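Local coordinates for TCP pilus virulence regulatory protein (Vibrio cholerae, PDB 4MLO) that probably binds DNA as an AraC-family activator that switches on virulence genes, and holds a palmitoleic acid between its cupin-like and helical regions, at residues F22-N28 against K63-F69; K173-V178 against D190-L195; F7-V11 against S128-N132. The contacts are given in a common frame with arbitrary orientation. Where two conformers were deposited one is given. Numbering follows the deposited sequence.

Interaction 1: F22-N28 against K63-F69; sequences FNNLYIN and KNSIQRF. With PAM (palmitoleic acid), chain E.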
ATOM      1  N   PHE A  22       5.499  -5.156   9.711  1.00 17.47           N
ATOM      2  CA  PHE A  22       4.164  -4.618   9.542  1.00 15.47           C
ATOM      3  C   PHE A  22       3.140  -5.693   9.862  1.00 18.38           C
ATOM      4  O   PHE A  22       3.254  -6.828   9.365  1.00 17.23           O
ATOM      5  CB  PHE A  22       3.969  -4.118   8.125  1.00 15.35           C
ATOM      6  CG  PHE A  22       4.980  -3.116   7.724  1.00 18.68           C
ATOM      7  CD1 PHE A  22       4.899  -1.822   8.190  1.00 17.24           C
ATOM      8  CD2 PHE A  22       6.082  -3.493   6.977  1.00 19.32           C
ATOM      9  CE1 PHE A  22       5.856  -0.892   7.853  1.00 18.64           C
ATOM     10  CE2 PHE A  22       7.044  -2.563   6.645  1.00 21.76           C
ATOM     11  CZ  PHE A  22       6.926  -1.266   7.078  1.00 23.04           C
ATOM     12  N   ASN A  23       2.125  -5.312  10.643  1.00 16.60           N
ATOM     13  CA  ASN A  23       1.054  -6.200  11.077  1.00 14.85           C
ATOM     14  C   ASN A  23      -0.278  -5.528  10.816  1.00 14.37           C
ATOM     15  O   ASN A  23      -0.586  -4.513  11.434  1.00 14.71           O
ATOM     16  CB  ASN A  23       1.165  -6.545  12.562  1.00 15.60           C
ATOM     17  CG  ASN A  23       0.085  -7.517  13.010  1.00 20.02           C
ATOM     18  OD1 ASN A  23       0.001  -8.620  12.507  1.00 30.87           O
ATOM     19  ND2 ASN A  23      -0.728  -7.108  13.952  1.00 26.53           N
ATOM     20  N   ASN A  24      -1.090  -6.106   9.922  1.00 16.75           N
ATOM     21  CA  ASN A  24      -2.391  -5.543   9.618  1.00 17.63           C
ATOM     22  C   ASN A  24      -2.251  -4.112   9.102  1.00 11.64           C
ATOM     23  O   ASN A  24      -3.041  -3.226   9.425  1.00 13.43           O
ATOM     24  CB  ASN A  24      -3.324  -5.631  10.821  1.00 17.77           C
ATOM     25  CG  ASN A  24      -3.826  -7.071  11.052  1.00 13.21           C
ATOM     26  OD1 ASN A  24      -3.679  -7.938  10.178  1.00 21.08           O
ATOM     27  ND2 ASN A  24      -4.377  -7.316  12.233  1.00 22.64           N
ATOM     28  N   LEU A  25      -1.302  -3.942   8.183  1.00 13.39           N
ATOM     29  CA  LEU A  25      -1.103  -2.681   7.463  1.00  9.50           C
ATOM     30  C   LEU A  25      -2.082  -2.625   6.286  1.00 10.08           C
ATOM     31  O   LEU A  25      -1.940  -3.395   5.329  1.00 13.51           O
ATOM     32  CB  LEU A  25       0.334  -2.564   6.959  1.00 13.36           C
ATOM     33  CG  LEU A  25       0.701  -1.275   6.217  1.00 14.49           C
ATOM     34  CD1 LEU A  25       0.681  -0.112   7.217  1.00 17.35           C
ATOM     35  CD2 LEU A  25       2.034  -1.395   5.443  1.00 16.21           C
ATOM     36  N   TYR A  26      -3.030  -1.683   6.365  1.00 12.64           N
ATOM     37  CA  TYR A  26      -4.001  -1.414   5.300  1.00 10.85           C
ATOM     38  C   TYR A  26      -3.367  -0.562   4.213  1.00 13.35           C
ATOM     39  O   TYR A  26      -2.792   0.504   4.482  1.00 15.29           O
ATOM     40  CB  TYR A  26      -5.254  -0.721   5.863  1.00 10.41           C
ATOM     41  CG  TYR A  26      -6.195  -0.224   4.786  1.00 15.08           C
ATOM     42  CD1 TYR A  26      -7.030  -1.094   4.107  1.00 14.65           C
ATOM     43  CD2 TYR A  26      -6.219   1.103   4.448  1.00 13.88           C
ATOM     44  CE1 TYR A  26      -7.870  -0.612   3.093  1.00 13.24           C
ATOM     45  CE2 TYR A  26      -7.001   1.566   3.466  1.00 16.94           C
ATOM     46  CZ  TYR A  26      -7.809   0.718   2.779  1.00 15.02           C
ATOM     47  OH  TYR A  26      -8.575   1.308   1.783  1.00 15.38           O
ATOM     48  N   ILE A  27      -3.480  -1.022   2.978  1.00 11.82           N
ATOM     49  CA  ILE A  27      -2.844  -0.364   1.843  1.00 12.24           C
ATOM     50  C   ILE A  27      -3.917   0.539   1.244  1.00 14.77           C
ATOM     51  O   ILE A  27      -4.824   0.073   0.554  1.00 14.86           O
ATOM     52  CB  ILE A  27      -2.296  -1.370   0.834  1.00 14.74           C
ATOM     53  CG1 ILE A  27      -1.287  -2.306   1.511  1.00 13.28           C
ATOM     54  CG2 ILE A  27      -1.654  -0.645  -0.297  1.00 16.76           C
ATOM     55  CD1 ILE A  27      -0.107  -1.597   2.180  1.00 16.14           C
ATOM     56  N   ASN A  28      -3.812   1.852   1.502  1.00 14.64           N
ATOM     57  CA  ASN A  28      -4.856   2.816   1.150  0.50 16.00           C
ATOM     58  C   ASN A  28      -4.887   3.107  -0.340  1.00 17.99           C
ATOM     59  O   ASN A  28      -5.937   3.473  -0.887  1.00 18.48           O
ATOM     60  CB  ASN A  28      -4.633   4.121   1.907  0.50 14.62           C
ATOM     61  CG  ASN A  28      -5.769   5.083   1.717  0.50 25.62           C
ATOM     62  OD1 ASN A  28      -6.850   4.825   2.195  0.50 25.74           O
ATOM     63  ND2 ASN A  28      -5.539   6.182   0.998  0.50 21.29           N
ATOM     64  N   LYS A  63      -3.958  -2.232  -3.583  1.00 14.12           N
ATOM     65  CA  LYS A  63      -4.861  -1.385  -2.825  1.00 10.67           C
ATOM     66  C   LYS A  63      -5.912  -2.237  -2.138  1.00 14.48           C
ATOM     67  O   LYS A  63      -6.399  -3.223  -2.705  1.00 14.59           O
ATOM     68  CB  LYS A  63      -5.538  -0.381  -3.757  1.00 15.19           C
ATOM     69  CG  LYS A  63      -6.369   0.648  -3.027  1.00 17.18           C
ATOM     70  CD  LYS A  63      -7.142   1.562  -3.981  1.00 20.11           C
ATOM     71  CE  LYS A  63      -7.944   2.562  -3.181  1.00 27.44           C
ATOM     72  NZ  LYS A  63      -8.886   3.375  -4.000  1.00 35.91           N
ATOM     73  N   ASN A  64      -6.227  -1.852  -0.900  1.00 12.93           N
ATOM     74  CA  ASN A  64      -7.225  -2.465  -0.010  1.00 13.46           C
ATOM     75  C   ASN A  64      -6.758  -3.791   0.553  1.00 14.64           C
ATOM     76  O   ASN A  64      -7.528  -4.490   1.199  1.00 17.75           O
ATOM     77  CB  ASN A  64      -8.592  -2.643  -0.679  1.00 16.61           C
ATOM     78  CG  ASN A  64      -9.238  -1.321  -1.005  1.00 21.14           C
ATOM     79  OD1 ASN A  64      -9.145  -0.360  -0.248  1.00 19.33           O
ATOM     80  ND2 ASN A  64      -9.863  -1.247  -2.168  1.00 14.06           N
ATOM     81  N   SER A  65      -5.495  -4.147   0.356  1.00 13.70           N
ATOM     82  CA  SER A  65      -5.010  -5.349   0.988  1.00 15.22           C
ATOM     83  C   SER A  65      -4.635  -5.045   2.438  1.00 15.93           C
ATOM     84  O   SER A  65      -4.443  -3.896   2.824  1.00 13.99           O
ATOM     85  CB  SER A  65      -3.807  -5.920   0.231  1.00 17.39           C
ATOM     86  OG  SER A  65      -2.711  -5.009   0.215  1.00 15.99           O
ATOM     87  N   ILE A  66      -4.517  -6.100   3.230  1.00 14.92           N
ATOM     88  CA  ILE A  66      -4.091  -6.017   4.626  1.00 14.43           C
ATOM     89  C   ILE A  66      -2.811  -6.824   4.723  1.00 17.77           C
ATOM     90  O   ILE A  66      -2.836  -8.061   4.654  1.00 20.57           O
ATOM     91  CB  ILE A  66      -5.155  -6.550   5.595  1.00 19.33           C
ATOM     92  CG1 ILE A  66      -6.438  -5.736   5.500  1.00 20.31           C
ATOM     93  CG2 ILE A  66      -4.613  -6.562   7.040  1.00 23.94           C
ATOM     94  CD1 ILE A  66      -6.297  -4.290   5.821  1.00 34.25           C
ATOM     95  N   GLN A  67      -1.687  -6.127   4.886  1.00 14.78           N
ATOM     96  CA  GLN A  67      -0.369  -6.734   4.771  1.00 14.73           C
ATOM     97  C   GLN A  67       0.202  -7.166   6.118  1.00 14.02           C
ATOM     98  O   GLN A  67       0.009  -6.504   7.145  1.00 14.56           O
ATOM     99  CB  GLN A  67       0.584  -5.753   4.102  1.00 15.17           C
ATOM    100  CG  GLN A  67       0.196  -5.374   2.669  1.00 12.74           C
ATOM    101  CD  GLN A  67       0.437  -6.492   1.683  1.00 20.78           C
ATOM    102  OE1 GLN A  67       1.222  -7.391   1.933  1.00 23.50           O
ATOM    103  NE2 GLN A  67      -0.212  -6.410   0.511  1.00 19.85           N
ATOM    104  N   ARG A  68       0.911  -8.296   6.091  1.00 15.33           N
ATOM    105  CA  ARG A  68       1.710  -8.788   7.219  1.00 15.95           C
ATOM    106  C   ARG A  68       3.051  -9.255   6.675  1.00 21.60           C
ATOM    107  O   ARG A  68       3.139 -10.363   6.140  1.00 25.72           O
ATOM    108  CB  ARG A  68       1.012  -9.940   7.941  1.00 19.32           C
ATOM    109  CG  ARG A  68      -0.332  -9.570   8.504  1.00 23.03           C
ATOM    110  CD  ARG A  68      -1.104 -10.780   9.014  1.00 26.04           C
ATOM    111  NE  ARG A  68      -2.466 -10.393   9.301  1.00 32.31           N
ATOM    112  CZ  ARG A  68      -3.497 -10.488   8.456  1.00 26.78           C
ATOM    113  NH1 ARG A  68      -3.370 -11.019   7.253  1.00 33.22           N
ATOM    114  NH2 ARG A  68      -4.673 -10.069   8.858  1.00 22.89           N
ATOM    115  N   PHE A  69       4.093  -8.444   6.838  1.00 17.63           N
ATOM    116  CA  PHE A  69       5.386  -8.803   6.276  1.00 17.27           C
ATOM    117  C   PHE A  69       6.471  -8.068   7.030  1.00 19.81           C
ATOM    118  O   PHE A  69       6.212  -7.093   7.739  1.00 22.75           O
ATOM    119  CB  PHE A  69       5.478  -8.525   4.771  1.00 18.13           C
ATOM    120  CG  PHE A  69       5.532  -7.062   4.391  1.00 23.71           C
ATOM    121  CD1 PHE A  69       4.360  -6.366   4.145  1.00 27.01           C
ATOM    122  CD2 PHE A  69       6.739  -6.405   4.184  1.00 20.71           C
ATOM    123  CE1 PHE A  69       4.388  -5.052   3.748  1.00 26.17           C
ATOM    124  CE2 PHE A  69       6.782  -5.079   3.794  1.00 22.07           C
ATOM    125  CZ  PHE A  69       5.600  -4.399   3.558  1.00 23.58           C
TER
HETATM  126  C1  PAM E 304       4.108   4.407   3.691  1.00 24.28           C
HETATM  127  O1  PAM E 304       5.010   5.132   3.190  1.00 26.37           O
HETATM  128  O2  PAM E 304       2.949   4.383   3.215  1.00 21.44           O
HETATM  129  C2  PAM E 304       4.396   3.562   4.901  1.00 18.68           C
HETATM  130  C3  PAM E 304       4.134   2.071   4.638  1.00 24.60           C
HETATM  131  C4  PAM E 304       5.030   1.585   3.501  1.00 28.48           C
HETATM  132  C5  PAM E 304       4.878   0.092   3.229  1.00 34.25           C
HETATM  133  C6  PAM E 304       5.667  -0.324   1.988  1.00 28.24           C
HETATM  134  C7  PAM E 304       7.172  -0.107   2.136  1.00 24.46           C
HETATM  135  C8  PAM E 304       7.766  -1.065   3.154  1.00 26.97           C
HETATM  136  C9  PAM E 304       9.256  -0.824   3.379  1.00 28.97           C
HETATM  137  C10 PAM E 304       9.745   0.198   4.091  1.00 38.18           C
HETATM  138  C11 PAM E 304       8.856   1.258   4.720  1.00 33.05           C
HETATM  139  C12 PAM E 304       9.427   1.831   6.017  1.00 29.10           C
HETATM  140  C13 PAM E 304       8.306   2.593   6.728  1.00 28.86           C
HETATM  141  C14 PAM E 304       8.529   2.840   8.207  1.00 29.43           C
HETATM  142  C15 PAM E 304       8.730   1.546   8.985  1.00 31.29           C
HETATM  143  C16 PAM E 304       8.352   1.696  10.437  1.00 28.98           C
HETATM  144  O   HOH W   1      -2.346 -10.245  12.424  1.00 30.27           O
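Lys63 opens the segment by laying its CE 3.2 Å from Asn28 O, while its NZ is held by a salt bridge to Asp88. At Asn64 the backbone N donates to Ile27 O (2.8 Å) and the side-chain OD1 accepts from Tyr26 OH (2.7 Å). Ser65 O receives Ile27 N at 3.0 Å, and Ile66 CD1 meets the edge of the Tyr26 ring, 3.7 Å from CD1. Gln67 forms both bonds of an antiparallel hydrogen-bonded pair with Leu25, N to Leu25 O (2.8 Å) and O from Leu25 N (3.1 Å), yet faces Asn24 as well. This is a G1 beta bulge, the extra residue, Asn24, sitting at positive phi (59°) where strand 19-26 turns a corner along the edge of a four-stranded antiparallel sheet of the cupin-like domain. Arg68 reaches back over the bulge: NH2 makes a weak hydrogen bond to Asn24 OD1 (2.7 Å), a water joins NE to Asn23 OD1, and NH1 binds Asn46. Regular pairing resumes at Phe69, whose O accepts from Phe22 N (2.9 Å). On the face opposite Arg68, lining the fatty-acid pocket, Phe22 CZ, Leu25 CD2 and Phe69 CZ lie 3.8, 3.9 and 4.0 Å from palmitoleic acid C15, C5 and C8.

Interaction 2: K173-V178 against D190-L195; sequences KISCLV and DICGEL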
ATOM      1  N   LYS A 173     -15.764  -0.964  -1.813  1.00 16.21           N
ATOM      2  CA  LYS A 173     -16.969  -0.302  -1.325  1.00 15.24           C
ATOM      3  C   LYS A 173     -16.907  -0.090   0.188  1.00 14.06           C
ATOM      4  O   LYS A 173     -17.258   0.984   0.685  1.00 12.83           O
ATOM      5  CB  LYS A 173     -18.210  -1.111  -1.694  1.00 17.19           C
ATOM      6  CG  LYS A 173     -18.583  -1.056  -3.162  1.00 20.52           C
ATOM      7  CD  LYS A 173     -19.883  -1.829  -3.385  1.00 33.55           C
ATOM      8  CE  LYS A 173     -20.166  -2.037  -4.859  1.00 41.40           C
ATOM      9  NZ  LYS A 173     -20.214  -0.745  -5.590  1.00 51.16           N
ATOM     10  N   ILE A 174     -16.492  -1.113   0.928  1.00 14.51           N
ATOM     11  CA  ILE A 174     -16.381  -0.994   2.384  1.00 13.41           C
ATOM     12  C   ILE A 174     -15.354   0.062   2.754  1.00 13.96           C
ATOM     13  O   ILE A 174     -15.617   0.957   3.557  1.00 11.12           O
ATOM     14  CB  ILE A 174     -16.016  -2.349   3.003  1.00 12.41           C
ATOM     15  CG1 ILE A 174     -17.132  -3.402   2.777  1.00 11.09           C
ATOM     16  CG2 ILE A 174     -15.627  -2.189   4.473  1.00 13.51           C
ATOM     17  CD1 ILE A 174     -16.662  -4.796   3.129  1.00 14.45           C
ATOM     18  N   SER A 175     -14.141  -0.054   2.197  1.00 13.54           N
ATOM     19  CA  SER A 175     -13.062   0.868   2.525  0.50 15.93           C
ATOM     20  C   SER A 175     -13.411   2.301   2.165  1.00 13.95           C
ATOM     21  O   SER A 175     -13.125   3.233   2.923  1.00 15.50           O
ATOM     22  CB  SER A 175     -11.787   0.431   1.809  0.50 16.37           C
ATOM     23  OG  SER A 175     -11.501  -0.928   2.108  0.50 19.88           O
ATOM     24  N   CYS A 176     -14.012   2.509   0.982  1.00 12.25           N
ATOM     25  CA  CYS A 176     -14.380   3.849   0.543  1.00 16.84           C
ATOM     26  C   CYS A 176     -15.386   4.478   1.493  1.00 13.25           C
ATOM     27  O   CYS A 176     -15.318   5.672   1.817  1.00 15.05           O
ATOM     28  CB  CYS A 176     -14.960   3.767  -0.859  1.00 23.94           C
ATOM     29  SG  CYS A 176     -15.264   5.319  -1.630  1.00 34.58           S
ATOM     30  N   LEU A 177     -16.348   3.688   1.926  1.00 10.80           N
ATOM     31  CA  LEU A 177     -17.333   4.160   2.872  1.00 12.16           C
ATOM     32  C   LEU A 177     -16.676   4.592   4.181  1.00 12.89           C
ATOM     33  O   LEU A 177     -16.923   5.694   4.674  1.00 12.37           O
ATOM     34  CB  LEU A 177     -18.360   3.054   3.100  1.00 12.89           C
ATOM     35  CG  LEU A 177     -19.383   3.291   4.192  1.00 14.49           C
ATOM     36  CD1 LEU A 177     -20.339   4.435   3.762  1.00 15.54           C
ATOM     37  CD2 LEU A 177     -20.176   2.016   4.484  1.00 19.01           C
ATOM     38  N   VAL A 178     -15.791   3.756   4.734  1.00 11.76           N
ATOM     39  CA  VAL A 178     -15.157   4.109   5.999  1.00 10.74           C
ATOM     40  C   VAL A 178     -14.334   5.382   5.844  1.00 12.58           C
ATOM     41  O   VAL A 178     -14.326   6.264   6.723  1.00 12.85           O
ATOM     42  CB  VAL A 178     -14.296   2.924   6.480  1.00  9.70           C
ATOM     43  CG1 VAL A 178     -13.453   3.316   7.695  1.00 10.35           C
ATOM     44  CG2 VAL A 178     -15.173   1.741   6.837  1.00  9.23           C
ATOM     45  N   ASP A 190     -23.908  -0.618  10.139  1.00 10.25           N
ATOM     46  CA  ASP A 190     -23.799   0.565   9.290  1.00  8.65           C
ATOM     47  C   ASP A 190     -23.285   0.207   7.909  1.00 10.73           C
ATOM     48  O   ASP A 190     -23.706   0.785   6.907  1.00 13.14           O
ATOM     49  CB  ASP A 190     -22.858   1.586   9.921  1.00 11.17           C
ATOM     50  CG  ASP A 190     -23.281   2.013  11.265  1.00 22.10           C
ATOM     51  OD1 ASP A 190     -22.457   1.918  12.201  1.00 16.13           O
ATOM     52  OD2 ASP A 190     -24.414   2.498  11.411  1.00 19.02           O
ATOM     53  N   ILE A 191     -22.324  -0.717   7.835  1.00 10.56           N
ATOM     54  CA  ILE A 191     -21.792  -1.116   6.547  1.00  9.92           C
ATOM     55  C   ILE A 191     -22.851  -1.831   5.733  1.00 12.00           C
ATOM     56  O   ILE A 191     -22.988  -1.595   4.515  1.00 11.22           O
ATOM     57  CB  ILE A 191     -20.545  -2.001   6.750  1.00 12.93           C
ATOM     58  CG1 ILE A 191     -19.519  -1.323   7.676  1.00 20.70           C
ATOM     59  CG2 ILE A 191     -19.921  -2.426   5.434  1.00 15.91           C
ATOM     60  CD1 ILE A 191     -18.903  -0.062   7.152  1.00 20.75           C
ATOM     61  N   CYS A 192     -23.601  -2.739   6.372  1.00 11.95           N
ATOM     62  CA  CYS A 192     -24.620  -3.479   5.640  1.00  9.66           C
ATOM     63  C   CYS A 192     -25.711  -2.533   5.179  1.00 12.16           C
ATOM     64  O   CYS A 192     -26.213  -2.650   4.045  1.00 13.00           O
ATOM     65  CB  CYS A 192     -25.232  -4.576   6.492  1.00  7.61           C
ATOM     66  SG  CYS A 192     -24.044  -5.872   6.918  1.00 12.76           S
ATOM     67  N   GLY A 193     -26.069  -1.595   6.058  1.00 11.86           N
ATOM     68  CA  GLY A 193     -27.118  -0.624   5.737  1.00 12.67           C
ATOM     69  C   GLY A 193     -26.703   0.315   4.624  1.00 16.37           C
ATOM     70  O   GLY A 193     -27.485   0.573   3.692  1.00 15.98           O
ATOM     71  N   GLU A 194     -25.471   0.834   4.682  1.00 13.11           N
ATOM     72  CA  GLU A 194     -25.022   1.789   3.665  1.00 15.57           C
ATOM     73  C   GLU A 194     -24.834   1.127   2.308  1.00 13.50           C
ATOM     74  O   GLU A 194     -25.167   1.716   1.281  1.00 16.40           O
ATOM     75  CB  GLU A 194     -23.714   2.464   4.079  1.00 18.16           C
ATOM     76  CG  GLU A 194     -23.800   3.377   5.292  1.00 23.96           C
ATOM     77  CD  GLU A 194     -24.352   4.760   4.994  1.00 36.54           C
ATOM     78  OE1 GLU A 194     -24.279   5.594   5.913  1.00 27.75           O
ATOM     79  OE2 GLU A 194     -24.861   5.010   3.869  1.00 34.05           O
ATOM     80  N   LEU A 195     -24.309  -0.100   2.272  1.00 10.37           N
ATOM     81  CA  LEU A 195     -24.053  -0.796   1.030  1.00 11.89           C
ATOM     82  C   LEU A 195     -25.274  -1.584   0.554  1.00 12.28           C
ATOM     83  O   LEU A 195     -25.247  -2.147  -0.559  1.00 14.30           O
ATOM     84  CB  LEU A 195     -22.860  -1.737   1.199  1.00 13.28           C
ATOM     85  CG  LEU A 195     -21.542  -1.049   1.556  1.00 15.87           C
ATOM     86  CD1 LEU A 195     -20.469  -2.139   1.449  1.00 15.22           C
ATOM     87  CD2 LEU A 195     -21.132   0.133   0.708  1.00 25.04           C
TER
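Two short helical segments, 173-178 and 190-195, cross nearly at right angles, their axes 10.7 Å apart at closest and their N-to-C directions 103° from each other. The backbones come nearest at Ile174 and Ile191, with CA atoms 6.8 Å apart, so the gap is bridged by side chains, and no hydrogen bond spans it. Leu177 is the main projection from the first helix: its CD2 lies 3.6 Å from both Ile191 CD1 and Glu194 CB, and 4.3 Å from Leu195 CD2. The pair belongs to the helical part of the chain, consistent with the first helix-turn-helix subdomain of an AraC-family DNA-binding domain, and helices 199-207 and 213-230 also contact this apolar cluster, Leu202 touching both Ile191 and Leu195. One turn before Leu177, Ile174 CG1 approaches Leu195 CD1 at 3.8 Å and Ile191 CG2 at 4.0 Å. Lys173 CB lies 4.0 Å from Leu195 CD2 before the amine leads away, while the carboxylate of Glu194 is engaged by Arg184 in a salt bridge.

Interaction 3: F7-V11 against S128-N132; sequences FQTNV and SEVVN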
ATOM      1  N   PHE A   7       1.765  10.797  -8.225  1.00 33.22           N
ATOM      2  CA  PHE A   7       2.666   9.963  -7.445  1.00 29.31           C
ATOM      3  C   PHE A   7       3.133  10.698  -6.204  1.00 34.85           C
ATOM      4  O   PHE A   7       3.674  11.806  -6.292  1.00 36.36           O
ATOM      5  CB  PHE A   7       3.880   9.552  -8.264  1.00 29.41           C
ATOM      6  CG  PHE A   7       3.530   8.963  -9.598  1.00 24.65           C
ATOM      7  CD1 PHE A   7       2.993   7.698  -9.683  1.00 28.40           C
ATOM      8  CD2 PHE A   7       3.739   9.684 -10.755  1.00 30.26           C
ATOM      9  CE1 PHE A   7       2.651   7.156 -10.910  1.00 30.80           C
ATOM     10  CE2 PHE A   7       3.416   9.158 -11.983  1.00 30.22           C
ATOM     11  CZ  PHE A   7       2.871   7.888 -12.069  1.00 35.56           C
ATOM     12  N   GLN A   8       2.931  10.058  -5.060  1.00 30.57           N
ATOM     13  CA  GLN A   8       3.475  10.497  -3.782  0.50 28.52           C
ATOM     14  C   GLN A   8       4.644   9.581  -3.438  1.00 28.69           C
ATOM     15  O   GLN A   8       4.501   8.353  -3.474  1.00 28.71           O
ATOM     16  CB  GLN A   8       2.392  10.443  -2.702  0.50 28.25           C
ATOM     17  CG  GLN A   8       2.711  11.200  -1.420  0.50 30.80           C
ATOM     18  CD  GLN A   8       3.633  10.431  -0.507  0.50 25.65           C
ATOM     19  OE1 GLN A   8       3.610   9.203  -0.476  0.50 30.82           O
ATOM     20  NE2 GLN A   8       4.456  11.147   0.237  0.50 21.45           N
ATOM     21  N   THR A   9       5.795  10.166  -3.118  1.00 24.65           N
ATOM     22  CA  THR A   9       6.991   9.362  -2.946  1.00 21.03           C
ATOM     23  C   THR A   9       7.632   9.622  -1.594  1.00 18.63           C
ATOM     24  O   THR A   9       7.541  10.718  -1.033  1.00 22.98           O
ATOM     25  CB  THR A   9       8.023   9.618  -4.080  1.00 33.04           C
ATOM     26  OG1 THR A   9       8.437  10.981  -4.047  1.00 29.77           O
ATOM     27  CG2 THR A   9       7.395   9.316  -5.445  1.00 35.76           C
ATOM     28  N   ASN A  10       8.241   8.578  -1.058  1.00 24.89           N
ATOM     29  CA  ASN A  10       8.958   8.652   0.203  1.00 23.11           C
ATOM     30  C   ASN A  10      10.198   7.792   0.089  1.00 28.73           C
ATOM     31  O   ASN A  10      10.199   6.759  -0.582  1.00 27.30           O
ATOM     32  CB  ASN A  10       8.103   8.178   1.398  1.00 26.08           C
ATOM     33  CG  ASN A  10       6.955   9.080   1.677  1.00 28.11           C
ATOM     34  OD1 ASN A  10       5.853   8.863   1.174  1.00 24.73           O
ATOM     35  ND2 ASN A  10       7.190  10.112   2.469  1.00 28.72           N
ATOM     36  N   VAL A  11      11.274   8.244   0.718  1.00 22.78           N
ATOM     37  CA  VAL A  11      12.498   7.465   0.806  1.00 23.01           C
ATOM     38  C   VAL A  11      12.826   7.306   2.278  1.00 25.15           C
ATOM     39  O   VAL A  11      13.022   8.303   2.987  1.00 29.59           O
ATOM     40  CB  VAL A  11      13.678   8.119   0.055  1.00 25.06           C
ATOM     41  CG1 VAL A  11      14.900   7.239   0.145  1.00 27.69           C
ATOM     42  CG2 VAL A  11      13.353   8.323  -1.407  1.00 24.95           C
ATOM     43  N   SER A 128      13.034   5.054 -10.647  1.00 43.16           N
ATOM     44  CA  SER A 128      13.907   5.948  -9.888  1.00 36.72           C
ATOM     45  C   SER A 128      13.614   7.407 -10.209  1.00 33.82           C
ATOM     46  O   SER A 128      13.580   8.257  -9.315  1.00 38.16           O
ATOM     47  CB  SER A 128      15.372   5.627 -10.185  1.00 35.17           C
ATOM     48  OG  SER A 128      15.640   4.251  -9.968  1.00 33.16           O
ATOM     49  N   GLU A 129      13.378   7.714 -11.481  1.00 32.49           N
ATOM     50  CA  GLU A 129      13.161   9.098 -11.877  1.00 38.22           C
ATOM     51  C   GLU A 129      11.846   9.641 -11.320  1.00 37.52           C
ATOM     52  O   GLU A 129      11.765  10.817 -10.950  1.00 30.18           O
ATOM     53  CB  GLU A 129      13.212   9.208 -13.404  1.00 32.91           C
ATOM     54  CG  GLU A 129      12.991  10.622 -13.938  1.00 39.62           C
ATOM     55  CD  GLU A 129      13.926  11.656 -13.317  1.00 42.15           C
ATOM     56  OE1 GLU A 129      15.061  11.297 -12.927  1.00 46.16           O
ATOM     57  OE2 GLU A 129      13.511  12.829 -13.231  1.00 46.07           O
ATOM     58  N   VAL A 130      10.803   8.805 -11.255  1.00 32.19           N
ATOM     59  CA  VAL A 130       9.565   9.217 -10.600  1.00 27.32           C
ATOM     60  C   VAL A 130       9.843   9.662  -9.169  1.00 34.83           C
ATOM     61  O   VAL A 130       9.293  10.666  -8.692  1.00 34.38           O
ATOM     62  CB  VAL A 130       8.552   8.063 -10.637  1.00 27.65           C
ATOM     63  CG1 VAL A 130       7.351   8.353  -9.708  1.00 31.69           C
ATOM     64  CG2 VAL A 130       8.096   7.834 -12.046  1.00 26.77           C
ATOM     65  N   VAL A 131      10.666   8.895  -8.449  1.00 37.82           N
ATOM     66  CA  VAL A 131      11.010   9.226  -7.074  1.00 42.45           C
ATOM     67  C   VAL A 131      11.964  10.416  -7.002  1.00 54.02           C
ATOM     68  O   VAL A 131      11.941  11.153  -6.011  1.00 64.99           O
ATOM     69  CB  VAL A 131      11.589   7.974  -6.392  1.00 39.57           C
ATOM     70  CG1 VAL A 131      12.180   8.299  -5.005  1.00 50.26           C
ATOM     71  CG2 VAL A 131      10.523   6.921  -6.254  1.00 39.61           C
ATOM     72  N   ASN A 132      12.782  10.648  -8.033  1.00 44.32           N
ATOM     73  CA  ASN A 132      13.722  11.778  -8.027  1.00 47.65           C
ATOM     74  C   ASN A 132      13.077  13.099  -8.430  1.00 51.73           C
ATOM     75  O   ASN A 132      12.897  13.375  -9.618  1.00 61.00           O
ATOM     76  CB  ASN A 132      14.904  11.499  -8.964  1.00 49.89           C
ATOM     77  CG  ASN A 132      15.885  10.498  -8.390  1.00 53.31           C
ATOM     78  OD1 ASN A 132      16.066  10.410  -7.176  1.00 59.62           O
ATOM     79  ND2 ASN A 132      16.533   9.741  -9.264  1.00 55.53           N
TER
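A helix end resting on an outermost strand makes this a small apolar surface contact: residues 128-131 finish helix 121-131, and Phe7-Val11 lie on strand 7-14, at one margin of the five-stranded antiparallel sheet. Only 223 Å² is buried, and no hydrogen bond crosses. Because successive residues of an extended strand point to opposite sides, Phe7, Thr9 and Val11 direct their CA-to-CB bonds toward the helix, whereas Gln8 and Asn10 point away, where Asn10 OD1 is hydrogen-bonded to Lys230, a residue that also binds the fatty acid. Val130 CG1 sits 3.9 Å from Phe7 CG, whose ring also meets those of Phe90 and Phe148. Thr9, the middle residue, offers its methyl: CG2 lies 4.0 Å from both Val130 O and Val131 CA. Farther along, Val11 CG2 reaches Val131 CG1 at 3.8 Å. Two adjacent helical valines thus cover three alternate strand positions, with Val131 also touching Ile84 on the neighbouring strand 79-86, a pattern of alpha/beta packing in which a helix covers the outer face of a cupin-like sheet.

Starting from the N terminus, strand 7-14 supplies the first half of interaction 3, which is not completed until helix 121-131, closing a loop across most of the cupin-like domain. Interaction 1 is nested within that loop: it joins strands 19-26 and 66-73 of the second sheet, with 34 intervening residues, and the nearest atoms of the two contacts remain about 10 Å apart. Interaction 2 follows in series, a short local closure between helices 170-180 and 188-195, on the opposite side of the chain's centre from interaction 3. It nevertheless touches interaction 1, where Tyr26 OH packs 3.3 Å from Ser175 CB, so the helical region meets the sheet there.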